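Side-chain contact in putative Phosphate (Eubacterium rectale, PDB 3DAO), which is probably a phosphate-ester hydrolase of the haloacid dehalogenase superfamily, its natural substrate not established: residues 111-116 with 182-187. Residues are numbered along the deposited sequence; the frame is centred on the assembly and turned at random. Where two conformers were deposited one is given.
Sequences CRMVRD and TPVFIP
Val184 touches Met113 where helix 104-117 meets the start of helix 185-189. Val184 holds the N-cap position of the shorter helix. Its CG1 lies 4.1 Å from the selenium atom SE of Met113, a selenomethionine, and just as far from the terminal CE. This outer part of the contact is the more exposed one.

Phe185, the next residue, is buried and carries most of the contact on its side. Met113 SE sits 3.8 Å from Phe185 CA and equally far from CD2 of the ring. The Met113 chain runs straight out from its helix, with CG anti to the backbone N (chi1 173°) and the next torsion also extended, and bends only at chi3. This reach carries the selenium across to the base of the Phe185 side chain. SE is 5.0 Å from the ring centroid and 61° off the ring normal, an oblique Met-aromatic contact.

Both helices pack on one side of the sheet that includes strands 122-126 and 168-172. This second sheet is separate from the mixed sheet that carries the parallel core strands, consistent with the cap domain of a haloacid dehalogenase-like hydrolase. Phe169 on strand 168-172 touches both Phe185 and Val114 and so links the two helices to the sheet.

The ring of Phe185 also meets Val114. CG2 of Val114 approaches obliquely, 3.6 Å from CE2 of the ring. Val114 CG2 is also 3.9 Å from Phe185 CD2, so this ring carbon has both Met113 SE and Val114 CG2 as neighbours. No hydrogen bond joins the two segments. Farther along helix 185-189, Ala188 and Trp189 also touch Met113, and the Trp189 ring meets that of Phe185.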
loop_
_atom_site.group_PDB
_atom_site.type_symbol
_atom_site.label_atom_id
_atom_site.label_comp_id
_atom_site.label_asym_id
_atom_site.label_seq_id
_atom_site.Cartn_x
_atom_site.Cartn_y
_atom_site.Cartn_z
ATOM N N CYS A 111 -18.293 -8.589 7.666
ATOM C CA CYS A 111 -18.527 -8.241 9.079
ATOM C C CYS A 111 -19.463 -9.270 9.712
ATOM O O CYS A 111 -19.212 -9.822 10.782
ATOM C CB CYS A 111 -19.205 -6.882 9.219
ATOM S SG CYS A 111 -18.195 -5.380 8.966
ATOM N N ARG A 112 -20.601 -9.491 9.052
ATOM C CA ARG A 112 -21.620 -10.427 9.603
ATOM C C ARG A 112 -21.103 -11.811 9.759
ATOM O O ARG A 112 -21.348 -12.475 10.787
ATOM C CB ARG A 112 -22.890 -10.429 8.746
ATOM C CG ARG A 112 -23.547 -9.104 8.792
ATOM C CD ARG A 112 -24.772 -9.026 7.909
ATOM N NE ARG A 112 -25.342 -7.689 7.984
ATOM C CZ ARG A 112 -25.391 -6.865 6.943
ATOM N NH1 ARG A 112 -25.059 -7.282 5.735
ATOM N NH2 ARG A 112 -25.878 -5.671 7.098
HETATM N N MSE A 113 -20.299 -12.229 8.789
HETATM C CA MSE A 113 -19.732 -13.571 8.821
HETATM C C MSE A 113 -18.707 -13.727 9.943
HETATM O O MSE A 113 -18.696 -14.742 10.651
HETATM C CB MSE A 113 -19.129 -13.983 7.485
HETATM C CG MSE A 113 -18.398 -15.312 7.563
HETATM SE SE MSE A 113 -17.768 -15.945 5.836
HETATM C CE MSE A 113 -19.470 -16.335 4.939
ATOM N N VAL A 114 -17.849 -12.721 10.120
ATOM C CA VAL A 114 -16.828 -12.837 11.163
ATOM C C VAL A 114 -17.512 -12.847 12.531
ATOM O O VAL A 114 -17.225 -13.668 13.390
ATOM C CB VAL A 114 -15.757 -11.754 11.046
ATOM C CG1 VAL A 114 -14.740 -11.864 12.240
ATOM C CG2 VAL A 114 -15.039 -11.886 9.686
ATOM N N ARG A 115 -18.506 -11.988 12.656
ATOM C CA ARG A 115 -19.245 -11.834 13.903
ATOM C C ARG A 115 -19.941 -13.123 14.296
ATOM O O ARG A 115 -19.841 -13.591 15.430
ATOM C CB ARG A 115 -20.271 -10.717 13.735
ATOM C CG ARG A 115 -21.093 -10.408 14.951
ATOM C CD ARG A 115 -22.281 -9.511 14.557
ATOM N NE ARG A 115 -23.125 -10.257 13.620
ATOM C CZ ARG A 115 -24.022 -9.747 12.783
ATOM N NH1 ARG A 115 -24.210 -8.466 12.723
ATOM N NH2 ARG A 115 -24.691 -10.546 11.949
ATOM N N ASP A 116 -20.599 -13.731 13.318
ATOM C CA ASP A 116 -21.427 -14.899 13.577
ATOM C C ASP A 116 -20.732 -16.235 13.519
ATOM O O ASP A 116 -21.116 -17.164 14.247
ATOM C CB ASP A 116 -22.603 -14.932 12.583
ATOM C CG ASP A 116 -23.556 -13.749 12.759
ATOM O OD1 ASP A 116 -23.590 -13.155 13.872
ATOM O OD2 ASP A 116 -24.287 -13.428 11.793
ATOM N N THR A 182 -9.785 -20.050 7.134
ATOM C CA THR A 182 -9.670 -21.003 6.019
ATOM C C THR A 182 -10.899 -21.881 5.698
ATOM O O THR A 182 -11.257 -22.026 4.526
ATOM C CB THR A 182 -8.418 -21.856 6.158
ATOM O OG1 THR A 182 -7.313 -21.075 5.675
ATOM C CG2 THR A 182 -8.520 -23.142 5.310
ATOM N N PRO A 183 -11.553 -22.435 6.712
ATOM C CA PRO A 183 -12.644 -23.379 6.399
ATOM C C PRO A 183 -13.818 -22.797 5.649
ATOM O O PRO A 183 -14.421 -23.496 4.827
ATOM C CB PRO A 183 -13.102 -23.827 7.775
ATOM C CG PRO A 183 -11.912 -23.675 8.619
ATOM C CD PRO A 183 -11.191 -22.479 8.132
ATOM N N VAL A 184 -14.147 -21.540 5.935
ATOM C CA VAL A 184 -15.303 -20.859 5.290
ATOM C C VAL A 184 -15.035 -19.441 4.759
ATOM O O VAL A 184 -15.367 -19.101 3.635
ATOM C CB VAL A 184 -16.504 -20.769 6.253
ATOM C CG1 VAL A 184 -17.666 -19.989 5.630
ATOM C CG2 VAL A 184 -16.970 -22.184 6.727
ATOM N N PHE A 185 -14.446 -18.590 5.589
ATOM C CA PHE A 185 -14.274 -17.185 5.200
ATOM C C PHE A 185 -13.499 -16.952 3.902
ATOM O O PHE A 185 -13.981 -16.255 2.995
ATOM C CB PHE A 185 -13.600 -16.373 6.322
ATOM C CG PHE A 185 -13.526 -14.908 6.040
ATOM C CD1 PHE A 185 -12.441 -14.378 5.354
ATOM C CD2 PHE A 185 -14.499 -14.050 6.469
ATOM C CE1 PHE A 185 -12.355 -13.027 5.086
ATOM C CE2 PHE A 185 -14.413 -12.694 6.186
ATOM C CZ PHE A 185 -13.341 -12.190 5.494
ATOM N N ILE A 186 -12.333 -17.574 3.818
ATOM C CA ILE A 186 -11.477 -17.419 2.641
ATOM C C ILE A 186 -12.192 -17.956 1.379
ATOM O O ILE A 186 -12.317 -17.228 0.381
ATOM C CB ILE A 186 -10.061 -18.004 2.878
ATOM C CG1 ILE A 186 -9.349 -17.154 3.949
ATOM C CG2 ILE A 186 -9.255 -18.034 1.580
ATOM C CD1 ILE A 186 -7.955 -17.636 4.374
ATOM N N PRO A 187 -12.696 -19.196 1.414
ATOM C CA PRO A 187 -13.362 -19.571 0.151
ATOM C C PRO A 187 -14.655 -18.826 -0.152
ATOM O O PRO A 187 -15.054 -18.716 -1.311
ATOM C CB PRO A 187 -13.606 -21.064 0.308
ATOM C CG PRO A 187 -13.533 -21.352 1.781
ATOM C CD PRO A 187 -12.507 -20.360 2.301
#